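Endonuclease II (Enterobacteria phage t4, PDB 2WSH) cuts cytosine-containing double-stranded host DNA in a sequence-specific, magnesium-dependent way, so that the nucleotides can be scavenged for phage DNA synthesis. Local coordinates at residues K19-E24 with V97-R102; N41-I46 with A119-E124. The protein carries 1 engineered substitution. All blocks are in the same frame, centred on the assembly; numbering follows the deposited sequence.

Contact 1: K19-E24 with V97-R102; sequences KYTELE and VEFYAR
Strand 18-23 and the start of strand 97-111 run antiparallel, edge to edge, and a classic beta bulge opens their ladder where Tyr-20 and Thr-21 both face Phe-99. Phe-99 O takes a short bond from Tyr-20 N (2.8 Å) and a weak one from Thr-21 N, while Phe-99 N returns an almost straight bond to Thr-21 O (2.9 Å, N-H...O angle 178°). The extra residue turns CB of Tyr-20 toward the partner strand, but its ring leads away, and the hydroxyl is hydrogen-bonded to Pro-37 O.

On the face carrying Lys-19, Glu-22, Glu-98 and Tyr-100, the Lys-19 backbone forms a bump that settles on the flat tyrosine ring: CA sits over one face in a CH-pi contact, 4.0 Å from the Tyr-100 centroid. With CG anti to the backbone N (chi1 168°), the extended lysine chain crosses Glu-98 nearly at right angles. Its tip joins two carboxylates, NZ lying 2.8 Å from Glu-98 OE2 and 2.9 Å from Glu-22 OE1, each oxygen offering its anti lone pair. The glutamates run side by side with their carboxylate planes almost perpendicular; a long, flexible cation suits this place and probably offsets their repulsion.

The other face, carrying Thr-21, Leu-23, Val-97 and Phe-99, is mostly apolar. With CG anti to the carbonyl carbon, the Leu-23 branch crosses Phe-99 obliquely and sets CD1 at the ring edge, 3.6 Å from Phe-99 CE2; Val-97 CG1 touches the same methyl at 4.2 Å. Ile-65 of helix 61-73 covers Phe-99, and Ile-87 of helix 82-92 covers Leu-23. Salt-bridged on one face, largely apolar beneath helices on the other, this is a classic bulge in the antiparallel sheet of the GIY-YIG nuclease fold.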
loop_
_atom_site.group_PDB
_atom_site.type_symbol
_atom_site.label_atom_id
_atom_site.label_comp_id
_atom_site.label_asym_id
_atom_site.label_seq_id
_atom_site.Cartn_x
_atom_site.Cartn_y
_atom_site.Cartn_z
ATOM N N LYS A 19 -9.906 0.153 -25.273
ATOM C CA LYS A 19 -10.173 -0.907 -26.237
ATOM C C LYS A 19 -8.880 -1.573 -26.669
ATOM O O LYS A 19 -7.933 -0.910 -27.090
ATOM C CB LYS A 19 -10.927 -0.383 -27.458
ATOM C CG LYS A 19 -10.972 -1.388 -28.597
ATOM C CD LYS A 19 -12.085 -1.088 -29.581
ATOM C CE LYS A 19 -12.083 -2.105 -30.710
ATOM N NZ LYS A 19 -13.190 -1.878 -31.677
ATOM N N TYR A 20 -8.849 -2.893 -26.559
ATOM C CA TYR A 20 -7.650 -3.651 -26.860
ATOM C C TYR A 20 -7.735 -4.231 -28.261
ATOM O O TYR A 20 -6.844 -4.022 -29.077
ATOM C CB TYR A 20 -7.452 -4.757 -25.824
ATOM C CG TYR A 20 -6.235 -5.621 -26.066
ATOM C CD1 TYR A 20 -4.951 -5.103 -25.951
ATOM C CD2 TYR A 20 -6.371 -6.961 -26.400
ATOM C CE1 TYR A 20 -3.837 -5.898 -26.172
ATOM C CE2 TYR A 20 -5.267 -7.760 -26.623
ATOM C CZ TYR A 20 -4.004 -7.226 -26.505
ATOM O OH TYR A 20 -2.910 -8.031 -26.723
ATOM N N THR A 21 -8.806 -4.962 -28.543
ATOM C CA THR A 21 -9.001 -5.503 -29.882
ATOM C C THR A 21 -10.448 -5.882 -30.152
ATOM O O THR A 21 -11.296 -5.854 -29.259
ATOM C CB THR A 21 -8.098 -6.729 -30.151
ATOM O OG1 THR A 21 -8.137 -7.055 -31.547
ATOM C CG2 THR A 21 -8.568 -7.935 -29.347
ATOM N N GLU A 22 -10.715 -6.231 -31.403
ATOM C CA GLU A 22 -12.035 -6.659 -31.830
ATOM C C GLU A 22 -11.879 -7.992 -32.543
ATOM O O GLU A 22 -10.860 -8.237 -33.185
ATOM C CB GLU A 22 -12.637 -5.611 -32.767
ATOM C CG GLU A 22 -13.961 -5.991 -33.402
ATOM C CD GLU A 22 -14.628 -4.809 -34.087
ATOM O OE1 GLU A 22 -14.281 -3.658 -33.754
ATOM O OE2 GLU A 22 -15.503 -5.027 -34.951
ATOM N N LEU A 23 -12.870 -8.868 -32.410
ATOM C CA LEU A 23 -12.846 -10.140 -33.122
ATOM C C LEU A 23 -13.742 -10.062 -34.352
ATOM O O LEU A 23 -14.799 -9.435 -34.316
ATOM C CB LEU A 23 -13.294 -11.286 -32.213
ATOM C CG LEU A 23 -12.423 -11.571 -30.991
ATOM C CD1 LEU A 23 -12.915 -12.816 -30.279
ATOM C CD2 LEU A 23 -10.968 -11.728 -31.398
ATOM N N GLU A 24 -13.321 -10.697 -35.439
ATOM C CA GLU A 24 -14.084 -10.654 -36.679
ATOM C C GLU A 24 -13.903 -11.911 -37.525
ATOM O O GLU A 24 -12.792 -12.419 -37.677
ATOM C CB GLU A 24 -13.722 -9.401 -37.481
ATOM C CG GLU A 24 -12.237 -9.076 -37.493
ATOM C CD GLU A 24 -11.968 -7.607 -37.758
ATOM O OE1 GLU A 24 -12.929 -6.808 -37.708
ATOM O OE2 GLU A 24 -10.798 -7.249 -38.013
ATOM N N VAL A 97 -17.874 -7.950 -31.404
ATOM C CA VAL A 97 -17.260 -8.506 -30.198
ATOM C C VAL A 97 -15.953 -7.797 -29.872
ATOM O O VAL A 97 -14.974 -7.907 -30.614
ATOM C CB VAL A 97 -16.968 -10.014 -30.353
ATOM C CG1 VAL A 97 -16.280 -10.554 -29.102
ATOM C CG2 VAL A 97 -18.246 -10.785 -30.651
ATOM N N GLU A 98 -15.936 -7.083 -28.751
ATOM C CA GLU A 98 -14.782 -6.273 -28.383
ATOM C C GLU A 98 -14.197 -6.657 -27.032
ATOM O O GLU A 98 -14.917 -7.060 -26.119
ATOM C CB GLU A 98 -15.162 -4.790 -28.366
ATOM C CG GLU A 98 -15.622 -4.251 -29.708
ATOM C CD GLU A 98 -16.142 -2.831 -29.612
ATOM O OE1 GLU A 98 -17.111 -2.599 -28.857
ATOM O OE2 GLU A 98 -15.586 -1.946 -30.295
ATOM N N PHE A 99 -12.882 -6.532 -26.922
ATOM C CA PHE A 99 -12.189 -6.693 -25.656
ATOM C C PHE A 99 -11.599 -5.360 -25.220
ATOM O O PHE A 99 -10.929 -4.686 -26.004
ATOM C CB PHE A 99 -11.069 -7.724 -25.793
ATOM C CG PHE A 99 -11.557 -9.135 -25.901
ATOM C CD1 PHE A 99 -11.602 -9.949 -24.785
ATOM C CD2 PHE A 99 -11.977 -9.646 -27.117
ATOM C CE1 PHE A 99 -12.051 -11.254 -24.880
ATOM C CE2 PHE A 99 -12.433 -10.946 -27.216
ATOM C CZ PHE A 99 -12.470 -11.750 -26.096
ATOM N N TYR A 100 -11.859 -4.985 -23.972
ATOM C CA TYR A 100 -11.241 -3.816 -23.361
ATOM C C TYR A 100 -10.301 -4.266 -22.250
ATOM O O TYR A 100 -10.481 -5.334 -21.670
ATOM C CB TYR A 100 -12.305 -2.897 -22.767
ATOM C CG TYR A 100 -13.110 -2.123 -23.783
ATOM C CD1 TYR A 100 -12.954 -0.748 -23.918
ATOM C CD2 TYR A 100 -14.035 -2.761 -24.600
ATOM C CE1 TYR A 100 -13.694 -0.031 -24.841
ATOM C CE2 TYR A 100 -14.777 -2.054 -25.528
ATOM C CZ TYR A 100 -14.602 -0.689 -25.643
ATOM O OH TYR A 100 -15.338 0.022 -26.562
ATOM N N ALA A 101 -9.304 -3.445 -21.942
ATOM C CA ALA A 101 -8.373 -3.762 -20.866
ATOM C C ALA A 101 -8.223 -2.597 -19.901
ATOM O O ALA A 101 -8.111 -1.446 -20.320
ATOM C CB ALA A 101 -7.024 -4.151 -21.435
ATOM N N ARG A 102 -8.215 -2.907 -18.608
ATOM C CA ARG A 102 -7.941 -1.918 -17.573
ATOM C C ARG A 102 -6.659 -2.300 -16.847
ATOM O O ARG A 102 -6.604 -3.321 -16.165
ATOM C CB ARG A 102 -9.104 -1.821 -16.588
ATOM C CG ARG A 102 -8.766 -1.085 -15.296
ATOM C CD ARG A 102 -9.982 -0.983 -14.377
ATOM N NE ARG A 102 -9.612 -0.632 -13.007
ATOM C CZ ARG A 102 -9.605 0.606 -12.521
ATOM N NH1 ARG A 102 -9.964 1.629 -13.286
ATOM N NH2 ARG A 102 -9.248 0.819 -11.262
HETATM O O HOH W 1 -16.810 -7.910 -34.008
#

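Contact 2: N41-I46 with A119-E124; sequences NVIYAI and ATIDLE. With PO4 (phosphate ion), chain E.
Ile-121, near the beginning of helix 121-132, fills the angle between Asn-41 and Ile-43 at the start of strand 42-48. Its CG1 takes the crowded position between backbone N and carbonyl carbon (chi1 55°), which carries CD1 to 3.5 Å from Asn-41 ND2. The other branch, CG2, rests on the strand backbone, 3.5 Å from Val-42 C. Ile-43 slides past in the opposite direction, its CD1 4.0 Å from Ile-121 CB, and its CG1 lies against Glu-124. No hydrogen bond crosses the contact, so branched aliphatic shape does the work.

In the next shell, Asn-41 is placed by a G1 beta bulge in which it and Val-42 face Thr-58; its left-handed backbone (phi 60°, psi 61°) suits asparagine. The helix turn is tied by Thr-120 O, which accepts from both Leu-123 N and Glu-124 N. Glu-124 turns its carboxylate to Arg-102, a salt bridge that satisfies a charge in a buried place.

Further along the strand, Tyr-44 OH donates a very short bond of 2.5 Å to O4 of a phosphate ion, in the plane of the ring, and also bonds to Tyr-68. Tyr-54, Arg-64 and Lys-83 also hydrogen-bond to the ion. Val-42, Ile-43 and Tyr-44 stand where GIY stands in the family, so the phosphate, probably from the crystallisation liquor, may mark where a DNA phosphate sits in a GIY-YIG active site.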
loop_
_atom_site.group_PDB
_atom_site.type_symbol
_atom_site.label_atom_id
_atom_site.label_comp_id
_atom_site.label_asym_id
_atom_site.label_seq_id
_atom_site.Cartn_x
_atom_site.Cartn_y
_atom_site.Cartn_z
ATOM N N ASN A 41 -1.239 -8.303 -16.751
ATOM C CA ASN A 41 -1.768 -7.941 -15.440
ATOM C C ASN A 41 -2.940 -6.963 -15.518
ATOM O O ASN A 41 -2.869 -5.855 -14.989
ATOM C CB ASN A 41 -0.646 -7.353 -14.582
ATOM C CG ASN A 41 -0.942 -7.424 -13.099
ATOM O OD1 ASN A 41 -0.375 -6.670 -12.308
ATOM N ND2 ASN A 41 -1.831 -8.333 -12.712
ATOM N N VAL A 42 -4.019 -7.370 -16.177
ATOM C CA VAL A 42 -5.147 -6.470 -16.386
ATOM C C VAL A 42 -6.495 -7.099 -16.061
ATOM O O VAL A 42 -6.647 -8.324 -16.041
ATOM C CB VAL A 42 -5.224 -5.988 -17.851
ATOM C CG1 VAL A 42 -3.968 -5.219 -18.235
ATOM C CG2 VAL A 42 -5.440 -7.174 -18.779
ATOM N N ILE A 43 -7.470 -6.237 -15.810
ATOM C CA ILE A 43 -8.867 -6.625 -15.850
ATOM C C ILE A 43 -9.291 -6.447 -17.294
ATOM O O ILE A 43 -9.023 -5.411 -17.899
ATOM C CB ILE A 43 -9.732 -5.720 -14.964
ATOM C CG1 ILE A 43 -9.399 -5.945 -13.489
ATOM C CG2 ILE A 43 -11.217 -5.953 -15.236
ATOM C CD1 ILE A 43 -9.618 -7.373 -13.025
ATOM N N TYR A 44 -9.918 -7.463 -17.870
ATOM C CA TYR A 44 -10.421 -7.305 -19.223
ATOM C C TYR A 44 -11.935 -7.387 -19.272
ATOM O O TYR A 44 -12.567 -7.978 -18.402
ATOM C CB TYR A 44 -9.748 -8.271 -20.205
ATOM C CG TYR A 44 -10.132 -9.732 -20.093
ATOM C CD1 TYR A 44 -11.152 -10.259 -20.875
ATOM C CD2 TYR A 44 -9.445 -10.590 -19.245
ATOM C CE1 TYR A 44 -11.492 -11.595 -20.804
ATOM C CE2 TYR A 44 -9.783 -11.933 -19.162
ATOM C CZ TYR A 44 -10.807 -12.425 -19.948
ATOM O OH TYR A 44 -11.150 -13.751 -19.883
ATOM N N ALA A 45 -12.508 -6.754 -20.283
ATOM C CA ALA A 45 -13.947 -6.713 -20.427
ATOM C C ALA A 45 -14.308 -7.181 -21.823
ATOM O O ALA A 45 -13.691 -6.772 -22.805
ATOM C CB ALA A 45 -14.465 -5.302 -20.185
ATOM N N ILE A 46 -15.293 -8.063 -21.906
ATOM C CA ILE A 46 -15.819 -8.470 -23.193
ATOM C C ILE A 46 -17.110 -7.716 -23.430
ATOM O O ILE A 46 -17.977 -7.675 -22.553
ATOM C CB ILE A 46 -16.084 -9.984 -23.243
ATOM C CG1 ILE A 46 -14.815 -10.751 -22.882
ATOM C CG2 ILE A 46 -16.593 -10.393 -24.623
ATOM C CD1 ILE A 46 -14.943 -12.252 -23.047
ATOM N N ALA A 119 -1.580 -8.765 -6.405
ATOM C CA ALA A 119 -1.918 -8.231 -7.715
ATOM C C ALA A 119 -3.311 -7.635 -7.594
ATOM O O ALA A 119 -4.245 -8.319 -7.176
ATOM C CB ALA A 119 -1.895 -9.331 -8.763
ATOM N N THR A 120 -3.454 -6.362 -7.943
ATOM C CA THR A 120 -4.722 -5.675 -7.724
ATOM C C THR A 120 -5.865 -6.229 -8.578
ATOM O O THR A 120 -7.031 -6.024 -8.252
ATOM C CB THR A 120 -4.610 -4.149 -7.927
ATOM O OG1 THR A 120 -4.262 -3.868 -9.286
ATOM C CG2 THR A 120 -3.559 -3.562 -6.997
ATOM N N ILE A 121 -5.546 -6.925 -9.668
ATOM C CA ILE A 121 -6.602 -7.596 -10.427
ATOM C C ILE A 121 -7.376 -8.532 -9.505
ATOM O O ILE A 121 -8.586 -8.692 -9.648
ATOM C CB ILE A 121 -6.068 -8.405 -11.628
ATOM C CG1 ILE A 121 -5.003 -9.409 -11.174
ATOM C CG2 ILE A 121 -5.518 -7.477 -12.700
ATOM C CD1 ILE A 121 -4.632 -10.424 -12.234
ATOM N N ASP A 122 -6.672 -9.138 -8.554
ATOM C CA ASP A 122 -7.299 -10.053 -7.605
ATOM C C ASP A 122 -8.285 -9.330 -6.700
ATOM O O ASP A 122 -9.240 -9.930 -6.203
ATOM C CB ASP A 122 -6.241 -10.768 -6.766
ATOM C CG ASP A 122 -5.547 -11.872 -7.528
ATOM O OD1 ASP A 122 -6.066 -12.279 -8.588
ATOM O OD2 ASP A 122 -4.483 -12.336 -7.067
ATOM N N LEU A 123 -8.049 -8.038 -6.496
ATOM C CA LEU A 123 -8.920 -7.209 -5.667
ATOM C C LEU A 123 -10.071 -6.604 -6.465
ATOM O O LEU A 123 -11.164 -6.407 -5.939
ATOM C CB LEU A 123 -8.124 -6.066 -5.039
ATOM C CG LEU A 123 -7.058 -6.393 -3.995
ATOM C CD1 LEU A 123 -6.368 -5.108 -3.552
ATOM C CD2 LEU A 123 -7.677 -7.117 -2.813
ATOM N N GLU A 124 -9.812 -6.295 -7.731
ATOM C CA GLU A 124 -10.761 -5.533 -8.534
ATOM C C GLU A 124 -11.829 -6.394 -9.207
ATOM O O GLU A 124 -12.992 -6.001 -9.278
ATOM C CB GLU A 124 -10.024 -4.693 -9.580
ATOM C CG GLU A 124 -9.260 -3.514 -8.998
ATOM C CD GLU A 124 -8.970 -2.442 -10.027
ATOM O OE1 GLU A 124 -9.276 -2.660 -11.218
ATOM O OE2 GLU A 124 -8.439 -1.380 -9.646
HETATM P P PO4 E . -10.594 -16.379 -17.642
HETATM O O1 PO4 E . -11.584 -15.424 -17.020
HETATM O O2 PO4 E . -9.496 -16.695 -16.653
HETATM O O3 PO4 E . -11.271 -17.663 -18.065
HETATM O O4 PO4 E . -10.020 -15.696 -18.856
#

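How the contacts relate
From the N terminus the segments come in the order 19-24, 41-46, 97-102, 119-124, so the two contacts cross, each closing a loop of 72 residues. Contact 1 joins the early strand 18-23 to strand 97-111, past helices 61-73 and 82-92; contact 2 brings helix 121-132 back to strand 42-48. Strand 97-111 pairs with both 18-23 and 42-48, so both contacts reach the same sheet, their centres about 15 Å apart. Arg-102 links the two: its backbone N is probably hydrogen-bonded to Ile-43 O, and its side chain, already paired with Glu-124, also forms a salt bridge through NH1 to Glu-112 of the second subunit, carrying the junction into the tetramer.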